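Local coordinates for protein putative polyketide biosynthesis enoyl-CoA hydratase homolog pksH (Bacillus subtilis, PDB 3HP0) that dehydrates the (S)-3-hydroxy-3-methylglutaryl group tethered to PksL to a 3-methylglutaconyl moiety during biosynthesis of the antibiotic bacillaene, at residues 113-125 with 143-155. Sequence-based numbering, arbitrary orientation.
Sequences AGGLGFVSATDIA and YPACVLPFLIRRI
R154 reaches from helix 148-155 to the C-terminal end of helix 115-121 and ties up carbonyls there. Its chain, extended from CG to NE, lays the guanidinium edge-on to two acceptors: NE donates to S120 O (2.9 Å) along a bent path, whereas NH2 meets T122 O at 3.0 Å almost straight, with an N-H...O angle of 174°. Both oxygens lie in the guanidinium plane, and A125 CB sits over one face. NH1 turns to D182, in a salt bridge, and to G179 O; D182 also accepts from A125 N. S120 O takes a second donor, a water that also donates to F150 O and accepts from R153 NH1, bridging the helices beside the direct bond.

The hydroxyl of S120 itself folds back one turn along its own helix, donating to L116 O (2.6 Å), which S120 N approaches from the opposite face of the carbonyl plane. S120 CB packs on F150 CB (3.8 Å). G117, having no side chain, leaves room for V147 CG2, while V147 CG1 lies 3.8 Å from G117 N and packs on L116 CB, the side chains of L116 and V147 crossing at about a right angle.

At the other end, A113 CB touches P144 CB and the active-site residue E137. The helix-end carbonyls of this crotonase-family core are thus met by a guanidinium group, whose charge is probably balanced largely by D182.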
loop_
_atom_site.group_PDB
_atom_site.type_symbol
_atom_site.label_atom_id
_atom_site.label_comp_id
_atom_site.label_asym_id
_atom_site.label_seq_id
_atom_site.Cartn_x
_atom_site.Cartn_y
_atom_site.Cartn_z
ATOM N N ALA A 113 -3.622 -7.441 -0.626
ATOM C CA ALA A 113 -2.214 -7.205 -0.324
ATOM C C ALA A 113 -1.657 -6.402 -1.478
ATOM O O ALA A 113 -1.685 -6.853 -2.614
ATOM C CB ALA A 113 -1.475 -8.527 -0.199
ATOM N N GLY A 114 -1.155 -5.212 -1.197
ATOM C CA GLY A 114 -0.634 -4.381 -2.267
ATOM C C GLY A 114 -1.208 -3.015 -1.998
ATOM O O GLY A 114 -0.481 -2.050 -1.744
ATOM N N GLY A 115 -2.532 -2.934 -2.058
ATOM C CA GLY A 115 -3.186 -1.684 -1.740
ATOM C C GLY A 115 -3.031 -1.609 -0.234
ATOM O O GLY A 115 -2.991 -0.537 0.356
ATOM N N LEU A 116 -2.912 -2.782 0.379
ATOM C CA LEU A 116 -2.748 -2.894 1.816
ATOM C C LEU A 116 -1.422 -2.270 2.237
ATOM O O LEU A 116 -1.331 -1.631 3.288
ATOM C CB LEU A 116 -2.811 -4.361 2.236
ATOM C CG LEU A 116 -3.256 -4.547 3.681
ATOM C CD1 LEU A 116 -4.426 -3.602 3.988
ATOM C CD2 LEU A 116 -3.664 -5.988 3.907
ATOM N N GLY A 117 -0.393 -2.467 1.418
ATOM C CA GLY A 117 0.892 -1.867 1.718
ATOM C C GLY A 117 0.680 -0.364 1.833
ATOM O O GLY A 117 0.977 0.247 2.865
ATOM N N PHE A 118 0.137 0.225 0.770
ATOM C CA PHE A 118 -0.145 1.657 0.725
ATOM C C PHE A 118 -0.941 2.174 1.930
ATOM O O PHE A 118 -0.516 3.110 2.597
ATOM C CB PHE A 118 -0.899 2.001 -0.571
ATOM C CG PHE A 118 -0.023 2.041 -1.787
ATOM C CD1 PHE A 118 0.783 3.146 -2.039
ATOM C CD2 PHE A 118 0.021 0.961 -2.676
ATOM C CE1 PHE A 118 1.626 3.184 -3.157
ATOM C CE2 PHE A 118 0.867 0.989 -3.804
ATOM C CZ PHE A 118 1.671 2.107 -4.037
ATOM N N VAL A 119 -2.089 1.565 2.209
ATOM C CA VAL A 119 -2.927 2.002 3.320
ATOM C C VAL A 119 -2.238 1.908 4.680
ATOM O O VAL A 119 -2.395 2.788 5.531
ATOM C CB VAL A 119 -4.248 1.198 3.364
ATOM C CG1 VAL A 119 -5.042 1.572 4.592
ATOM C CG2 VAL A 119 -5.075 1.469 2.095
ATOM N N SER A 120 -1.474 0.840 4.876
ATOM C CA SER A 120 -0.772 0.614 6.126
ATOM C C SER A 120 0.351 1.613 6.326
ATOM O O SER A 120 0.576 2.079 7.444
ATOM C CB SER A 120 -0.167 -0.792 6.152
ATOM O OG SER A 120 -1.142 -1.789 5.910
ATOM N N ALA A 121 1.055 1.921 5.236
ATOM C CA ALA A 121 2.190 2.831 5.266
ATOM C C ALA A 121 1.854 4.302 5.480
ATOM O O ALA A 121 2.630 5.023 6.122
ATOM C CB ALA A 121 2.993 2.678 3.982
ATOM N N THR A 122 0.716 4.754 4.946
ATOM C CA THR A 122 0.343 6.146 5.091
ATOM C C THR A 122 0.215 6.492 6.563
ATOM O O THR A 122 -0.103 5.631 7.384
ATOM C CB THR A 122 -0.982 6.478 4.326
ATOM O OG1 THR A 122 -2.086 5.713 4.842
ATOM C CG2 THR A 122 -0.805 6.175 2.830
ATOM N N ASP A 123 0.503 7.746 6.898
ATOM C CA ASP A 123 0.418 8.220 8.278
ATOM C C ASP A 123 -1.013 8.125 8.797
ATOM O O ASP A 123 -1.232 7.906 9.987
ATOM C CB ASP A 123 0.845 9.682 8.374
ATOM C CG ASP A 123 2.312 9.889 8.068
ATOM O OD1 ASP A 123 3.160 9.298 8.776
ATOM O OD2 ASP A 123 2.615 10.653 7.128
ATOM N N ILE A 124 -1.970 8.313 7.884
ATOM C CA ILE A 124 -3.391 8.286 8.199
ATOM C C ILE A 124 -4.194 7.617 7.094
ATOM O O ILE A 124 -4.060 7.957 5.913
ATOM C CB ILE A 124 -3.938 9.710 8.382
ATOM C CG1 ILE A 124 -3.210 10.382 9.547
ATOM C CG2 ILE A 124 -5.464 9.671 8.584
ATOM C CD1 ILE A 124 -3.685 11.774 9.835
ATOM N N ALA A 125 -5.047 6.679 7.484
ATOM C CA ALA A 125 -5.866 5.961 6.520
ATOM C C ALA A 125 -7.347 6.108 6.854
ATOM O O ALA A 125 -7.782 5.738 7.942
ATOM C CB ALA A 125 -5.472 4.484 6.496
ATOM N N TYR A 143 2.740 -15.245 0.648
ATOM C CA TYR A 143 2.432 -14.393 1.801
ATOM C C TYR A 143 2.973 -12.992 1.516
ATOM O O TYR A 143 4.052 -12.843 0.942
ATOM C CB TYR A 143 2.977 -14.956 3.127
ATOM C CG TYR A 143 4.441 -15.331 3.154
ATOM C CD1 TYR A 143 4.848 -16.642 2.893
ATOM C CD2 TYR A 143 5.420 -14.381 3.455
ATOM C CE1 TYR A 143 6.193 -16.998 2.939
ATOM C CE2 TYR A 143 6.763 -14.726 3.492
ATOM C CZ TYR A 143 7.149 -16.033 3.238
ATOM O OH TYR A 143 8.473 -16.374 3.301
ATOM N N PRO A 144 2.214 -11.951 1.908
ATOM C CA PRO A 144 2.523 -10.526 1.732
ATOM C C PRO A 144 3.744 -10.032 2.503
ATOM O O PRO A 144 3.637 -9.115 3.325
ATOM C CB PRO A 144 1.255 -9.851 2.218
ATOM C CG PRO A 144 0.868 -10.729 3.358
ATOM C CD PRO A 144 1.001 -12.103 2.734
ATOM N N ALA A 145 4.896 -10.627 2.220
ATOM C CA ALA A 145 6.142 -10.277 2.888
ATOM C C ALA A 145 6.472 -8.784 2.901
ATOM O O ALA A 145 6.931 -8.267 3.911
ATOM C CB ALA A 145 7.293 -11.056 2.258
ATOM N N CYS A 146 6.259 -8.092 1.787
ATOM C CA CYS A 146 6.578 -6.672 1.747
ATOM C C CYS A 146 5.568 -5.852 2.550
ATOM O O CYS A 146 5.916 -4.869 3.207
ATOM C CB CYS A 146 6.625 -6.179 0.299
ATOM S SG CYS A 146 7.826 -7.050 -0.777
ATOM N N VAL A 147 4.315 -6.283 2.512
ATOM C CA VAL A 147 3.232 -5.600 3.211
ATOM C C VAL A 147 3.246 -5.763 4.725
ATOM O O VAL A 147 3.052 -4.798 5.472
ATOM C CB VAL A 147 1.846 -6.107 2.689
ATOM C CG1 VAL A 147 0.717 -5.494 3.502
ATOM C CG2 VAL A 147 1.693 -5.773 1.214
ATOM N N LEU A 148 3.486 -6.992 5.165
ATOM C CA LEU A 148 3.446 -7.355 6.584
ATOM C C LEU A 148 4.093 -6.462 7.628
ATOM O O LEU A 148 3.496 -6.236 8.679
ATOM C CB LEU A 148 3.946 -8.802 6.771
ATOM C CG LEU A 148 3.071 -9.877 6.102
ATOM C CD1 LEU A 148 3.697 -11.265 6.249
ATOM C CD2 LEU A 148 1.684 -9.863 6.727
ATOM N N PRO A 149 5.321 -5.955 7.380
ATOM C CA PRO A 149 5.955 -5.091 8.391
ATOM C C PRO A 149 5.155 -3.807 8.640
ATOM O O PRO A 149 5.039 -3.336 9.775
ATOM C CB PRO A 149 7.345 -4.826 7.812
ATOM C CG PRO A 149 7.601 -6.064 6.976
ATOM C CD PRO A 149 6.262 -6.274 6.293
ATOM N N PHE A 150 4.605 -3.251 7.569
ATOM C CA PHE A 150 3.786 -2.040 7.663
ATOM C C PHE A 150 2.439 -2.373 8.339
ATOM O O PHE A 150 1.973 -1.638 9.213
ATOM C CB PHE A 150 3.552 -1.467 6.259
ATOM C CG PHE A 150 4.812 -0.994 5.575
ATOM C CD1 PHE A 150 5.337 0.272 5.846
ATOM C CD2 PHE A 150 5.500 -1.832 4.694
ATOM C CE1 PHE A 150 6.518 0.694 5.255
ATOM C CE2 PHE A 150 6.693 -1.415 4.092
ATOM C CZ PHE A 150 7.199 -0.152 4.374
ATOM N N LEU A 151 1.835 -3.492 7.939
ATOM C CA LEU A 151 0.564 -3.916 8.510
ATOM C C LEU A 151 0.739 -4.171 10.000
ATOM O O LEU A 151 -0.039 -3.679 10.832
ATOM C CB LEU A 151 0.043 -5.195 7.821
ATOM C CG LEU A 151 -1.339 -5.675 8.325
ATOM C CD1 LEU A 151 -2.377 -4.561 8.137
ATOM C CD2 LEU A 151 -1.791 -6.924 7.577
ATOM N N ILE A 152 1.777 -4.930 10.328
ATOM C CA ILE A 152 2.077 -5.272 11.707
ATOM C C ILE A 152 2.297 -4.042 12.571
ATOM O O ILE A 152 1.860 -4.000 13.720
ATOM C CB ILE A 152 3.319 -6.196 11.775
ATOM C CG1 ILE A 152 2.930 -7.574 11.227
ATOM C CG2 ILE A 152 3.887 -6.238 13.216
ATOM C CD1 ILE A 152 4.048 -8.591 11.250
ATOM N N ARG A 153 2.971 -3.033 12.028
ATOM C CA ARG A 153 3.196 -1.824 12.809
ATOM C C ARG A 153 1.846 -1.193 13.204
ATOM O O ARG A 153 1.726 -0.572 14.257
ATOM C CB ARG A 153 4.037 -0.802 12.029
ATOM C CG ARG A 153 4.098 0.556 12.748
ATOM C CD ARG A 153 4.601 1.713 11.882
ATOM N NE ARG A 153 4.194 2.991 12.474
ATOM C CZ ARG A 153 2.953 3.484 12.426
ATOM N NH1 ARG A 153 1.988 2.817 11.796
ATOM N NH2 ARG A 153 2.665 4.626 13.039
ATOM N N ARG A 154 0.836 -1.364 12.358
ATOM C CA ARG A 154 -0.484 -0.797 12.630
ATOM C C ARG A 154 -1.411 -1.624 13.513
ATOM O O ARG A 154 -2.049 -1.084 14.412
ATOM C CB ARG A 154 -1.227 -0.507 11.317
ATOM C CG ARG A 154 -1.108 0.918 10.830
ATOM C CD ARG A 154 -1.822 1.110 9.506
ATOM N NE ARG A 154 -1.762 2.500 9.083
ATOM C CZ ARG A 154 -2.637 3.438 9.441
ATOM N NH1 ARG A 154 -3.665 3.130 10.228
ATOM N NH2 ARG A 154 -2.456 4.698 9.048
ATOM N N ILE A 155 -1.485 -2.932 13.273
ATOM C CA ILE A 155 -2.424 -3.760 14.030
ATOM C C ILE A 155 -1.849 -4.797 14.967
ATOM O O ILE A 155 -2.587 -5.456 15.682
ATOM C CB ILE A 155 -3.385 -4.484 13.082
ATOM C CG1 ILE A 155 -2.612 -5.459 12.198
ATOM C CG2 ILE A 155 -4.101 -3.470 12.194
ATOM C CD1 ILE A 155 -3.513 -6.303 11.324
HETATM O O HOH W 1 2.396 1.264 9.327
#